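Local coordinates for protein alpha-L-arabinosidase (Xanthomonas axonopodis pv. citri, PDB 6D25) that probably removes arabinofuranosyl side groups from arabinoxylans as a trimeric GH51 arabinofuranosidase able to cope with internally di-substituted chains, at residues 402-407 against 430-435; 354-359 against 396-401; 42-47 against 361-366. All blocks are in the same frame, centred on the assembly; numbering follows the deposited sequence.

Contact 1 of 3, residues 402-407 against 430-435; sequences KPYQDA and HGSAVK
The Tyr404 ring has a different neighbour on each face. Val434 sits on one, its CG1 3.7 Å from the ring centroid and only 11° off the normal, a CH-pi contact squarely over the middle; CG2, the second branch, shifts toward the rim and comes 3.7 Å from Tyr404 CD1. On the opposite face the ring of Tyr401 arrives edge-on. The edge near CE2 and the hydroxyl is taken by Ser432 OG, lying in the ring plane. Tyr404 OH donates to Ser432 OG over 2.6 Å, and that serine oxygen is also hydrogen-bonded to Asp357 OD1, so the tyrosine is tied to a helix carboxylate through one intermediate oxygen. With chi1 at 63°, Ser432 OG sits between its own backbone N and carbonyl carbon, where it can meet the phenol and the aspartate together.

This is where the chain leaves helix 393-400 and enters the beta sandwich typical of the C-terminal part of GH51 enzymes. A short 3-10 segment, 402-404, runs into a type II turn from Tyr404 to Ala407, closed by Ala407 N to Tyr404 O at 3.1 Å, and strand 407-421 then pairs antiparallel with strand 424-435. Beyond the turn, Ala407 points its CB at the strand, 3.6 Å from Val434 CB and 3.4 Å from Lys435 O. Val434 meets the ring through CG1 and CG2 and the alanine methyl through CB, while the backbone of Ala407 bonds to Val44.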
ATOM      1  N   LYS A 402       5.537 -37.999 -19.672  1.00 17.77           N
ATOM      2  CA  LYS A 402       4.923 -37.209 -20.759  1.00 20.81           C
ATOM      3  C   LYS A 402       3.517 -37.698 -21.161  1.00 19.63           C
ATOM      4  O   LYS A 402       2.671 -36.877 -21.455  1.00 18.62           O
ATOM      5  CB  LYS A 402       5.758 -37.253 -22.032  1.00 24.89           C
ATOM      6  CG  LYS A 402       6.492 -35.987 -22.325  1.00 31.12           C
ATOM      7  CD  LYS A 402       7.393 -36.108 -23.549  1.00 35.72           C
ATOM      8  CE  LYS A 402       6.638 -35.835 -24.817  1.00 39.71           C
ATOM      9  NZ  LYS A 402       7.598 -35.530 -25.894  1.00 45.18           N
ATOM     10  N   PRO A 403       3.276 -39.022 -21.218  1.00 19.04           N
ATOM     11  CA  PRO A 403       1.933 -39.470 -21.565  1.00 19.19           C
ATOM     12  C   PRO A 403       0.830 -39.027 -20.578  1.00 18.97           C
ATOM     13  O   PRO A 403      -0.338 -39.055 -20.942  1.00 18.86           O
ATOM     14  CB  PRO A 403       2.045 -41.000 -21.564  1.00 20.41           C
ATOM     15  CG  PRO A 403       3.528 -41.274 -21.826  1.00 20.48           C
ATOM     16  CD  PRO A 403       4.212 -40.141 -21.111  1.00 19.72           C
ATOM     17  N   TYR A 404       1.190 -38.605 -19.363  1.00 18.17           N
ATOM     18  CA  TYR A 404       0.238 -38.070 -18.404  1.00 17.87           C
ATOM     19  C   TYR A 404      -0.286 -36.683 -18.817  1.00 17.92           C
ATOM     20  O   TYR A 404      -1.304 -36.248 -18.285  1.00 18.25           O
ATOM     21  CB  TYR A 404       0.857 -37.985 -17.010  1.00 17.40           C
ATOM     22  CG  TYR A 404       0.897 -39.279 -16.228  1.00 17.70           C
ATOM     23  CD1 TYR A 404       1.324 -40.458 -16.795  1.00 17.70           C
ATOM     24  CD2 TYR A 404       0.496 -39.309 -14.905  1.00 17.79           C
ATOM     25  CE1 TYR A 404       1.331 -41.652 -16.082  1.00 18.18           C
ATOM     26  CE2 TYR A 404       0.509 -40.484 -14.163  1.00 18.23           C
ATOM     27  CZ  TYR A 404       0.920 -41.666 -14.757  1.00 18.19           C
ATOM     28  OH  TYR A 404       0.944 -42.825 -14.030  1.00 18.54           O
ATOM     29  N   GLN A 405       0.370 -35.981 -19.752  1.00 17.49           N
ATOM     30  CA  GLN A 405      -0.022 -34.620 -20.095  1.00 17.56           C
ATOM     31  C   GLN A 405      -1.411 -34.621 -20.749  1.00 17.65           C
ATOM     32  O   GLN A 405      -1.585 -35.175 -21.829  1.00 16.80           O
ATOM     33  CB  GLN A 405       0.998 -33.984 -21.055  1.00 17.89           C
ATOM     34  CG  GLN A 405       2.326 -33.731 -20.354  1.00 17.98           C
ATOM     35  CD  GLN A 405       3.240 -32.836 -21.143  1.00 18.72           C
ATOM     36  OE1 GLN A 405       2.786 -32.102 -22.025  1.00 20.33           O
ATOM     37  NE2 GLN A 405       4.528 -32.829 -20.789  1.00 18.55           N
ATOM     38  N   ASP A 406      -2.400 -34.047 -20.042  1.00 17.28           N
ATOM     39  CA  ASP A 406      -3.783 -33.976 -20.507  1.00 17.78           C
ATOM     40  C   ASP A 406      -4.392 -35.375 -20.669  1.00 17.75           C
ATOM     41  O   ASP A 406      -5.306 -35.569 -21.465  1.00 17.87           O
ATOM     42  CB  ASP A 406      -3.909 -33.096 -21.760  1.00 18.37           C
ATOM     43  CG  ASP A 406      -3.714 -31.603 -21.462  1.00 18.64           C
ATOM     44  OD1 ASP A 406      -3.892 -31.182 -20.267  1.00 18.26           O
ATOM     45  OD2 ASP A 406      -3.385 -30.865 -22.428  1.00 19.52           O
ATOM     46  N   ALA A 407      -3.896 -36.321 -19.912  1.00 17.22           N
ATOM     47  CA  ALA A 407      -4.434 -37.685 -19.919  1.00 17.81           C
ATOM     48  C   ALA A 407      -5.666 -37.724 -19.014  1.00 18.33           C
ATOM     49  O   ALA A 407      -6.052 -36.701 -18.405  1.00 18.33           O
ATOM     50  CB  ALA A 407      -3.389 -38.670 -19.434  1.00 17.52           C
ATOM     51  N   HIS A 430       4.554 -47.472  -4.764  1.00 20.81           N
ATOM     52  CA  HIS A 430       3.614 -46.402  -5.019  1.00 21.23           C
ATOM     53  C   HIS A 430       3.418 -46.309  -6.533  1.00 20.47           C
ATOM     54  O   HIS A 430       4.325 -46.648  -7.287  1.00 20.72           O
ATOM     55  CB  HIS A 430       4.214 -45.090  -4.478  1.00 21.40           C
ATOM     56  CG  HIS A 430       3.245 -43.986  -4.264  1.00 22.24           C
ATOM     57  ND1 HIS A 430       2.861 -43.123  -5.289  1.00 22.17           N
ATOM     58  CD2 HIS A 430       2.637 -43.550  -3.140  1.00 23.23           C
ATOM     59  CE1 HIS A 430       2.044 -42.211  -4.789  1.00 23.41           C
ATOM     60  NE2 HIS A 430       1.872 -42.447  -3.482  1.00 24.63           N
ATOM     61  N   GLY A 431       2.243 -45.863  -6.982  1.00 19.63           N
ATOM     62  CA  GLY A 431       2.034 -45.818  -8.439  1.00 19.77           C
ATOM     63  C   GLY A 431       0.828 -44.990  -8.825  1.00 19.92           C
ATOM     64  O   GLY A 431       0.166 -44.430  -7.955  1.00 19.79           O
ATOM     65  N   SER A 432       0.581 -44.899 -10.124  1.00 19.31           N
ATOM     66  CA  SER A 432      -0.569 -44.212 -10.647  1.00 19.46           C
ATOM     67  C   SER A 432      -0.783 -44.722 -12.076  1.00 19.51           C
ATOM     68  O   SER A 432       0.063 -45.438 -12.617  1.00 18.55           O
ATOM     69  CB  SER A 432      -0.368 -42.696 -10.622  1.00 18.91           C
ATOM     70  OG  SER A 432       0.715 -42.327 -11.468  1.00 18.64           O
ATOM     71  N   ALA A 433      -1.917 -44.368 -12.687  1.00 19.08           N
ATOM     72  CA  ALA A 433      -2.196 -44.807 -14.045  1.00 18.95           C
ATOM     73  C   ALA A 433      -3.044 -43.747 -14.765  1.00 19.44           C
ATOM     74  O   ALA A 433      -3.797 -42.999 -14.109  1.00 18.41           O
ATOM     75  CB  ALA A 433      -2.871 -46.148 -14.014  1.00 19.29           C
ATOM     76  N   VAL A 434      -2.939 -43.735 -16.091  1.00 19.78           N
ATOM     77  CA  VAL A 434      -3.767 -42.875 -16.927  1.00 19.70           C
ATOM     78  C   VAL A 434      -4.141 -43.611 -18.220  1.00 20.75           C
ATOM     79  O   VAL A 434      -3.513 -44.605 -18.623  1.00 19.91           O
ATOM     80  CB  VAL A 434      -3.048 -41.568 -17.285  1.00 19.10           C
ATOM     81  CG1 VAL A 434      -2.711 -40.755 -16.033  1.00 18.53           C
ATOM     82  CG2 VAL A 434      -1.803 -41.830 -18.149  1.00 19.05           C
ATOM     83  N   LYS A 435      -5.172 -43.084 -18.867  1.00 21.91           N
ATOM     84  CA  LYS A 435      -5.391 -43.302 -20.287  1.00 23.14           C
ATOM     85  C   LYS A 435      -4.952 -42.038 -21.039  1.00 22.61           C
ATOM     86  O   LYS A 435      -5.486 -40.965 -20.823  1.00 20.95           O
ATOM     87  CB  LYS A 435      -6.848 -43.608 -20.604  1.00 25.13           C
ATOM     88  CG  LYS A 435      -7.078 -43.913 -22.088  1.00 26.82           C
ATOM     89  CD  LYS A 435      -8.382 -44.581 -22.389  1.00 30.05           C
ATOM     90  CE  LYS A 435      -8.485 -44.836 -23.864  1.00 32.21           C
ATOM     91  NZ  LYS A 435      -9.740 -45.528 -24.204  1.00 35.81           N
TER

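Contact 2 of 3, residues 354-359 against 396-401; sequences LNFDIF and HVFALY
Val397 reaches helix 346-361 through its CG1 branch, which touches Phe356 CE2 at 3.9 Å; CG1 lies anti to the valine backbone N. One residue on, Phe398 offers the face of its ring. Phe356 drives its CZ end into that face, 3.4 Å above the plane and over the centre, in a T-shaped pair with ring planes at 82° and centroids 4.8 Å apart.

Tyr401, the first residue to leave helical geometry after helix 393-400, completes the aromatic cluster. Phe356 CB lies over its face, 4.0 Å from the ring centroid, while the two rings themselves meet obliquely, their planes at 54°. The phenol end runs on to the next residue of the facing helix: Tyr401 OH donates to Asp357 OD1 over 2.7 Å, reaching the oxygen from 37° out of the carboxylate plane. In the barrel fold these helices flank the eighth strand, 366-371, one before it and one after.

A water spends one proton on Asp357 OD2, at 2.7 Å, and the other on Tyr401 OH. Two residues of strand 424-435, Ser432 on OD1 and His430 on OD2, complete the set. Each carboxylate oxygen thus has two polar partners, which would favour a charged Asp357 even in this buried setting; the phenol gives its proton to Asp357 OD1 and receives one from the water, so the hydroxyl acts as both donor and acceptor.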
ATOM      1  N   LEU A 354       6.939 -39.750  -7.302  1.00 15.29           N
ATOM      2  CA  LEU A 354       5.936 -39.819  -6.221  1.00 15.94           C
ATOM      3  C   LEU A 354       5.014 -38.592  -6.252  1.00 16.06           C
ATOM      4  O   LEU A 354       3.805 -38.707  -6.030  1.00 16.96           O
ATOM      5  CB  LEU A 354       6.634 -39.959  -4.874  1.00 16.43           C
ATOM      6  CG  LEU A 354       7.457 -41.225  -4.677  1.00 17.04           C
ATOM      7  CD1 LEU A 354       8.229 -41.142  -3.378  1.00 17.80           C
ATOM      8  CD2 LEU A 354       6.573 -42.441  -4.688  1.00 17.96           C
ATOM      9  N   ASN A 355       5.569 -37.426  -6.535  1.00 15.90           N
ATOM     10  CA  ASN A 355       4.789 -36.213  -6.620  1.00 16.17           C
ATOM     11  C   ASN A 355       3.828 -36.249  -7.813  1.00 16.25           C
ATOM     12  O   ASN A 355       2.643 -35.896  -7.659  1.00 16.34           O
ATOM     13  CB  ASN A 355       5.659 -34.968  -6.612  1.00 16.05           C
ATOM     14  CG  ASN A 355       6.050 -34.582  -5.208  1.00 17.13           C
ATOM     15  OD1 ASN A 355       5.313 -33.848  -4.535  1.00 17.86           O
ATOM     16  ND2 ASN A 355       7.216 -35.063  -4.744  1.00 17.93           N
ATOM     17  N   PHE A 356       4.299 -36.689  -8.974  1.00 16.11           N
ATOM     18  CA  PHE A 356       3.388 -36.851 -10.130  1.00 16.58           C
ATOM     19  C   PHE A 356       2.238 -37.827  -9.823  1.00 16.90           C
ATOM     20  O   PHE A 356       1.091 -37.548 -10.172  1.00 16.36           O
ATOM     21  CB  PHE A 356       4.145 -37.316 -11.360  1.00 16.49           C
ATOM     22  CG  PHE A 356       5.179 -36.342 -11.867  1.00 16.71           C
ATOM     23  CD1 PHE A 356       5.002 -34.967 -11.748  1.00 17.22           C
ATOM     24  CD2 PHE A 356       6.277 -36.800 -12.570  1.00 17.14           C
ATOM     25  CE1 PHE A 356       5.906 -34.074 -12.313  1.00 16.80           C
ATOM     26  CE2 PHE A 356       7.173 -35.898 -13.129  1.00 16.87           C
ATOM     27  CZ  PHE A 356       7.002 -34.551 -12.968  1.00 16.74           C
ATOM     28  N   ASP A 357       2.551 -38.922  -9.140  1.00 17.45           N
ATOM     29  CA  ASP A 357       1.508 -39.869  -8.733  1.00 18.78           C
ATOM     30  C   ASP A 357       0.467 -39.125  -7.891  1.00 18.89           C
ATOM     31  O   ASP A 357      -0.744 -39.209  -8.145  1.00 20.04           O
ATOM     32  CB  ASP A 357       2.086 -41.050  -7.957  1.00 19.66           C
ATOM     33  CG  ASP A 357       2.980 -42.019  -8.735  1.00 20.28           C
ATOM     34  OD1 ASP A 357       2.996 -41.959 -10.017  1.00 20.08           O
ATOM     35  OD2 ASP A 357       3.691 -42.856  -8.037  1.00 22.63           O
ATOM     36  N   ILE A 358       0.957 -38.364  -6.900  1.00 18.81           N
ATOM     37  CA  ILE A 358       0.064 -37.694  -5.957  1.00 18.18           C
ATOM     38  C   ILE A 358      -0.785 -36.633  -6.674  1.00 17.90           C
ATOM     39  O   ILE A 358      -2.006 -36.540  -6.492  1.00 18.21           O
ATOM     40  CB  ILE A 358       0.873 -37.130  -4.790  1.00 18.43           C
ATOM     41  CG1 ILE A 358       1.380 -38.238  -3.863  1.00 18.37           C
ATOM     42  CG2 ILE A 358       0.081 -36.062  -4.013  1.00 18.76           C
ATOM     43  CD1 ILE A 358       2.501 -37.761  -2.943  1.00 18.42           C
ATOM     44  N   PHE A 359      -0.150 -35.806  -7.496  1.00 17.41           N
ATOM     45  CA  PHE A 359      -0.902 -34.759  -8.200  1.00 16.64           C
ATOM     46  C   PHE A 359      -2.006 -35.390  -9.047  1.00 17.39           C
ATOM     47  O   PHE A 359      -3.161 -34.863  -9.081  1.00 17.06           O
ATOM     48  CB  PHE A 359      -0.012 -33.938  -9.127  1.00 15.90           C
ATOM     49  CG  PHE A 359       1.138 -33.199  -8.502  1.00 15.38           C
ATOM     50  CD1 PHE A 359       1.099 -32.774  -7.199  1.00 15.28           C
ATOM     51  CD2 PHE A 359       2.237 -32.839  -9.271  1.00 15.18           C
ATOM     52  CE1 PHE A 359       2.170 -32.087  -6.627  1.00 14.94           C
ATOM     53  CE2 PHE A 359       3.287 -32.131  -8.724  1.00 14.52           C
ATOM     54  CZ  PHE A 359       3.262 -31.776  -7.402  1.00 14.82           C
ATOM     55  N   HIS A 396      14.516 -37.045 -16.638  1.00 15.09           N
ATOM     56  CA  HIS A 396      14.077 -38.315 -17.214  1.00 15.40           C
ATOM     57  C   HIS A 396      12.715 -38.708 -16.648  1.00 15.30           C
ATOM     58  O   HIS A 396      11.938 -39.356 -17.354  1.00 15.26           O
ATOM     59  CB  HIS A 396      15.115 -39.403 -16.977  1.00 16.05           C
ATOM     60  CG  HIS A 396      16.401 -39.128 -17.679  1.00 16.64           C
ATOM     61  ND1 HIS A 396      16.463 -38.821 -19.033  1.00 17.60           N
ATOM     62  CD2 HIS A 396      17.680 -39.100 -17.232  1.00 17.00           C
ATOM     63  CE1 HIS A 396      17.725 -38.680 -19.393  1.00 17.39           C
ATOM     64  NE2 HIS A 396      18.478 -38.785 -18.293  1.00 17.19           N
ATOM     65  N   VAL A 397      12.397 -38.322 -15.418  1.00 14.76           N
ATOM     66  CA  VAL A 397      11.059 -38.630 -14.897  1.00 14.56           C
ATOM     67  C   VAL A 397       9.995 -37.758 -15.600  1.00 14.96           C
ATOM     68  O   VAL A 397       8.914 -38.266 -15.971  1.00 15.20           O
ATOM     69  CB  VAL A 397      10.991 -38.492 -13.374  1.00 14.44           C
ATOM     70  CG1 VAL A 397       9.607 -38.904 -12.872  1.00 14.70           C
ATOM     71  CG2 VAL A 397      12.052 -39.330 -12.682  1.00 14.62           C
ATOM     72  N   PHE A 398      10.285 -36.487 -15.831  1.00 14.77           N
ATOM     73  CA  PHE A 398       9.384 -35.642 -16.659  1.00 15.56           C
ATOM     74  C   PHE A 398       9.175 -36.288 -18.035  1.00 16.15           C
ATOM     75  O   PHE A 398       8.028 -36.330 -18.517  1.00 15.42           O
ATOM     76  CB  PHE A 398       9.917 -34.213 -16.794  1.00 15.60           C
ATOM     77  CG  PHE A 398       9.610 -33.337 -15.601  1.00 15.86           C
ATOM     78  CD1 PHE A 398      10.242 -33.519 -14.388  1.00 15.90           C
ATOM     79  CD2 PHE A 398       8.645 -32.337 -15.693  1.00 15.61           C
ATOM     80  CE1 PHE A 398       9.936 -32.718 -13.302  1.00 16.53           C
ATOM     81  CE2 PHE A 398       8.339 -31.537 -14.607  1.00 15.43           C
ATOM     82  CZ  PHE A 398       8.977 -31.719 -13.423  1.00 15.96           C
ATOM     83  N   ALA A 399      10.260 -36.799 -18.640  1.00 16.28           N
ATOM     84  CA  ALA A 399      10.164 -37.483 -19.935  1.00 17.54           C
ATOM     85  C   ALA A 399       9.275 -38.736 -19.818  1.00 17.86           C
ATOM     86  O   ALA A 399       8.391 -38.929 -20.624  1.00 17.60           O
ATOM     87  CB  ALA A 399      11.533 -37.859 -20.459  1.00 18.18           C
ATOM     88  N   LEU A 400       9.487 -39.565 -18.802  1.00 18.21           N
ATOM     89  CA  LEU A 400       8.717 -40.827 -18.660  1.00 18.62           C
ATOM     90  C   LEU A 400       7.227 -40.524 -18.492  1.00 17.49           C
ATOM     91  O   LEU A 400       6.417 -41.298 -18.950  1.00 16.78           O
ATOM     92  CB  LEU A 400       9.189 -41.642 -17.451  1.00 20.38           C
ATOM     93  CG  LEU A 400      10.514 -42.401 -17.660  1.00 22.99           C
ATOM     94  CD1 LEU A 400      10.950 -43.116 -16.377  1.00 25.70           C
ATOM     95  CD2 LEU A 400      10.483 -43.373 -18.830  1.00 23.94           C
ATOM     96  N   TYR A 401       6.894 -39.448 -17.782  1.00 15.81           N
ATOM     97  CA  TYR A 401       5.512 -39.136 -17.484  1.00 16.23           C
ATOM     98  C   TYR A 401       4.878 -38.247 -18.560  1.00 16.80           C
ATOM     99  O   TYR A 401       3.756 -37.780 -18.376  1.00 17.07           O
ATOM    100  CB  TYR A 401       5.373 -38.481 -16.106  1.00 15.61           C
ATOM    101  CG  TYR A 401       5.341 -39.426 -14.942  1.00 15.00           C
ATOM    102  CD1 TYR A 401       6.487 -40.042 -14.459  1.00 14.88           C
ATOM    103  CD2 TYR A 401       4.171 -39.658 -14.250  1.00 15.29           C
ATOM    104  CE1 TYR A 401       6.470 -40.894 -13.364  1.00 14.86           C
ATOM    105  CE2 TYR A 401       4.126 -40.502 -13.153  1.00 15.00           C
ATOM    106  CZ  TYR A 401       5.282 -41.103 -12.688  1.00 15.44           C
ATOM    107  OH  TYR A 401       5.214 -41.896 -11.557  1.00 15.54           O
TER
HETATM  108  O   HOH W   1       5.489 -44.193  -9.621  1.00 19.03           O

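Contact 3 of 3, residues 42-47 against 361-366; sequences AQVSRQ and QHAERV
Ala363 meets the connection from strand 29-36, the N-terminal strand lodged in the beta sandwich, to the first strand of the (beta/alpha)8 barrel; it belongs to the loop between helix 346-361 and the last barrel strand. Its methyl points into 42-47 and lies 3.4 Å from Gln43 O, with Val44 CG2 farther off at 4.3 Å. Ala42 also faces this methyl, its own CB 4.2 Å from Ala363 CB. The third participant, Glu364, curls back over Ala42: CG sits between backbone N and carbonyl carbon (chi1 38°) and the chain bends again at chi2, bringing OE2 to 3.8 Å from Ala42 CB. Glu364 also touches a crystal neighbour, which may influence this pose.

No direct hydrogen bond joins the segments, and water does that work instead. One molecule accepts from Ala42 N and donates to Glu364 OE2; another lies among Ser45 N, Ala363 O and Val366 O. Just beyond, Ser45 OG accepts from Gln47 N in an ST turn. A third water gives one proton to Gln43 O at 2.7 Å and the other to Ala363 O at 2.9 Å.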
ATOM      1  N   ALA A  42     -10.863 -37.649 -13.768  1.00 23.02           N
ATOM      2  CA  ALA A  42     -10.658 -36.277 -14.227  1.00 23.77           C
ATOM      3  C   ALA A  42      -9.447 -36.197 -15.166  1.00 22.75           C
ATOM      4  O   ALA A  42      -8.578 -37.113 -15.168  1.00 22.13           O
ATOM      5  CB  ALA A  42     -10.433 -35.405 -13.009  1.00 24.31           C
ATOM      6  N   GLN A  43      -9.372 -35.101 -15.897  1.00 21.68           N
ATOM      7  CA  GLN A  43      -8.215 -34.824 -16.723  1.00 21.29           C
ATOM      8  C   GLN A  43      -7.017 -34.518 -15.831  1.00 19.13           C
ATOM      9  O   GLN A  43      -7.099 -33.707 -14.895  1.00 17.92           O
ATOM     10  CB  GLN A  43      -8.459 -33.664 -17.694  1.00 23.00           C
ATOM     11  CG  GLN A  43      -7.212 -33.293 -18.484  1.00 24.73           C
ATOM     12  CD  GLN A  43      -7.386 -32.048 -19.337  1.00 27.35           C
ATOM     13  OE1 GLN A  43      -7.608 -32.141 -20.525  1.00 30.69           O
ATOM     14  NE2 GLN A  43      -7.317 -30.871 -18.727  1.00 28.55           N
ATOM     15  N   VAL A  44      -5.897 -35.160 -16.151  1.00 17.99           N
ATOM     16  CA  VAL A  44      -4.623 -34.870 -15.521  1.00 17.31           C
ATOM     17  C   VAL A  44      -3.972 -33.751 -16.356  1.00 16.97           C
ATOM     18  O   VAL A  44      -3.491 -33.996 -17.481  1.00 17.25           O
ATOM     19  CB  VAL A  44      -3.738 -36.123 -15.475  1.00 17.29           C
ATOM     20  CG1 VAL A  44      -2.370 -35.838 -14.883  1.00 17.01           C
ATOM     21  CG2 VAL A  44      -4.411 -37.274 -14.733  1.00 17.85           C
ATOM     22  N   SER A  45      -4.047 -32.519 -15.851  1.00 15.99           N
ATOM     23  CA  SER A  45      -3.634 -31.372 -16.641  1.00 16.09           C
ATOM     24  C   SER A  45      -2.153 -31.479 -16.998  1.00 15.67           C
ATOM     25  O   SER A  45      -1.309 -31.734 -16.145  1.00 14.68           O
ATOM     26  CB  SER A  45      -3.902 -30.048 -15.954  1.00 16.37           C
ATOM     27  OG  SER A  45      -3.416 -28.978 -16.750  1.00 16.46           O
ATOM     28  N   ARG A  46      -1.855 -31.149 -18.249  1.00 15.55           N
ATOM     29  CA  ARG A  46      -0.449 -31.033 -18.628  1.00 15.47           C
ATOM     30  C   ARG A  46       0.270 -29.989 -17.770  1.00 15.15           C
ATOM     31  O   ARG A  46       1.483 -30.086 -17.638  1.00 15.56           O
ATOM     32  CB  ARG A  46      -0.283 -30.696 -20.108  1.00 16.16           C
ATOM     33  CG  ARG A  46      -0.741 -29.309 -20.542  1.00 16.43           C
ATOM     34  CD  ARG A  46      -0.530 -29.171 -22.051  1.00 17.26           C
ATOM     35  NE  ARG A  46      -0.794 -27.789 -22.482  1.00 17.41           N
ATOM     36  CZ  ARG A  46      -1.972 -27.260 -22.723  1.00 18.35           C
ATOM     37  NH1 ARG A  46      -3.079 -28.010 -22.645  1.00 17.72           N
ATOM     38  NH2 ARG A  46      -1.992 -25.989 -23.112  1.00 17.82           N
ATOM     39  N   GLN A  47      -0.438 -29.025 -17.200  1.00 14.83           N
ATOM     40  CA  GLN A  47       0.209 -27.947 -16.448  1.00 14.73           C
ATOM     41  C   GLN A  47       0.760 -28.466 -15.110  1.00 14.48           C
ATOM     42  O   GLN A  47       1.467 -27.737 -14.425  1.00 14.01           O
ATOM     43  CB  GLN A  47      -0.755 -26.791 -16.186  1.00 15.13           C
ATOM     44  CG  GLN A  47      -1.466 -26.248 -17.414  1.00 15.16           C
ATOM     45  CD  GLN A  47      -0.549 -25.792 -18.519  1.00 15.53           C
ATOM     46  OE1 GLN A  47       0.596 -25.456 -18.279  1.00 15.70           O
ATOM     47  NE2 GLN A  47      -1.081 -25.756 -19.732  1.00 15.88           N
ATOM     48  N   GLN A 361      -3.632 -38.047  -8.575  1.00 19.61           N
ATOM     49  CA  GLN A 361      -4.702 -38.552  -7.721  1.00 20.92           C
ATOM     50  C   GLN A 361      -5.636 -37.415  -7.266  1.00 20.70           C
ATOM     51  O   GLN A 361      -6.702 -37.687  -6.690  1.00 19.90           O
ATOM     52  CB  GLN A 361      -4.160 -39.233  -6.454  1.00 23.05           C
ATOM     53  CG  GLN A 361      -3.260 -40.411  -6.692  1.00 25.71           C
ATOM     54  CD  GLN A 361      -3.845 -41.336  -7.737  1.00 28.95           C
ATOM     55  OE1 GLN A 361      -4.872 -41.994  -7.483  1.00 31.03           O
ATOM     56  NE2 GLN A 361      -3.236 -41.323  -8.937  1.00 27.64           N
ATOM     57  N   HIS A 362      -5.226 -36.151  -7.442  1.00 19.81           N
ATOM     58  CA  HIS A 362      -5.995 -34.988  -6.979  1.00 19.99           C
ATOM     59  C   HIS A 362      -6.314 -34.099  -8.168  1.00 20.05           C
ATOM     60  O   HIS A 362      -6.426 -32.872  -8.010  1.00 19.34           O
ATOM     61  CB  HIS A 362      -5.191 -34.226  -5.907  1.00 19.76           C
ATOM     62  CG  HIS A 362      -5.041 -35.001  -4.639  1.00 20.48           C
ATOM     63  ND1 HIS A 362      -6.020 -34.980  -3.674  1.00 21.33           N
ATOM     64  CD2 HIS A 362      -4.047 -35.793  -4.187  1.00 20.60           C
ATOM     65  CE1 HIS A 362      -5.659 -35.770  -2.666  1.00 22.94           C
ATOM     66  NE2 HIS A 362      -4.432 -36.283  -2.950  1.00 21.97           N
ATOM     67  N   ALA A 363      -6.534 -34.719  -9.332  1.00 20.22           N
ATOM     68  CA  ALA A 363      -6.509 -33.981 -10.613  1.00 20.58           C
ATOM     69  C   ALA A 363      -7.717 -33.050 -10.754  1.00 20.78           C
ATOM     70  O   ALA A 363      -7.664 -32.149 -11.574  1.00 19.81           O
ATOM     71  CB  ALA A 363      -6.476 -34.964 -11.767  1.00 21.66           C
ATOM     72  N   GLU A 364      -8.805 -33.275 -10.029  1.00 21.92           N
ATOM     73  CA  GLU A 364      -9.945 -32.330 -10.172  1.00 24.89           C
ATOM     74  C   GLU A 364      -9.606 -30.955  -9.574  1.00 23.61           C
ATOM     75  O   GLU A 364     -10.054 -29.929 -10.115  1.00 25.55           O
ATOM     76  CB  GLU A 364     -11.272 -32.837  -9.608  1.00 29.30           C
ATOM     77  CG  GLU A 364     -11.150 -33.634  -8.337  1.00 35.55           C
ATOM     78  CD  GLU A 364     -10.591 -35.047  -8.547  1.00 41.35           C
ATOM     79  OE1 GLU A 364      -9.426 -35.322  -8.019  1.00 40.13           O
ATOM     80  OE2 GLU A 364     -11.285 -35.855  -9.294  1.00 47.01           O
ATOM     81  N   ARG A 365      -8.783 -30.929  -8.535  1.00 20.25           N
ATOM     82  CA  ARG A 365      -8.488 -29.651  -7.857  1.00 19.14           C
ATOM     83  C   ARG A 365      -7.090 -29.161  -8.225  1.00 17.99           C
ATOM     84  O   ARG A 365      -6.906 -27.972  -8.463  1.00 16.11           O
ATOM     85  CB  ARG A 365      -8.632 -29.831  -6.351  1.00 19.10           C
ATOM     86  CG  ARG A 365      -8.237 -28.594  -5.542  1.00 19.20           C
ATOM     87  CD  ARG A 365      -9.146 -27.377  -5.680  1.00 18.83           C
ATOM     88  NE  ARG A 365     -10.384 -27.542  -4.939  1.00 19.09           N
ATOM     89  CZ  ARG A 365     -11.311 -26.588  -4.835  1.00 19.41           C
ATOM     90  NH1 ARG A 365     -11.108 -25.420  -5.439  1.00 18.06           N
ATOM     91  NH2 ARG A 365     -12.415 -26.801  -4.111  1.00 19.70           N
ATOM     92  N   VAL A 366      -6.098 -30.056  -8.198  1.00 17.42           N
ATOM     93  CA  VAL A 366      -4.731 -29.675  -8.493  1.00 16.98           C
ATOM     94  C   VAL A 366      -4.532 -29.706 -10.008  1.00 16.96           C
ATOM     95  O   VAL A 366      -4.478 -30.815 -10.610  1.00 16.37           O
ATOM     96  CB  VAL A 366      -3.713 -30.581  -7.782  1.00 17.38           C
ATOM     97  CG1 VAL A 366      -2.293 -30.125  -8.079  1.00 17.38           C
ATOM     98  CG2 VAL A 366      -3.940 -30.610  -6.274  1.00 17.90           C
TER
HETATM   99  O   HOH W   2     -10.282 -38.125 -11.076  1.00 27.37           O
HETATM  100  O   HOH W   3      -8.609 -31.590 -14.227  1.00 27.47           O
HETATM  101  O   HOH W   4      -5.137 -31.862 -13.168  1.00 18.95           O

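From the N terminus, 42-47 comes first, meeting its partner only at 361-366: contact 3 closes a loop of 313 residues holding most of the barrel. Before that loop ends, 354-359 has opened contact 2, so the two cross; contact 2 closes at 396-401, after the last barrel strand. Contact 1 follows in series, starting at residue 402, and closing at 430-435 on a sandwich strand. Asp357 links contacts 1 and 2 through Ser432 and His430, while Val44 and Arg46 bond to Ala407 and Asp406, joining contact 3 to contact 1. Contact 2 packs two barrel helices together, contact 1 holds the second to the sandwich, and contact 3 sets the barrel's entry against the loop before its last strand.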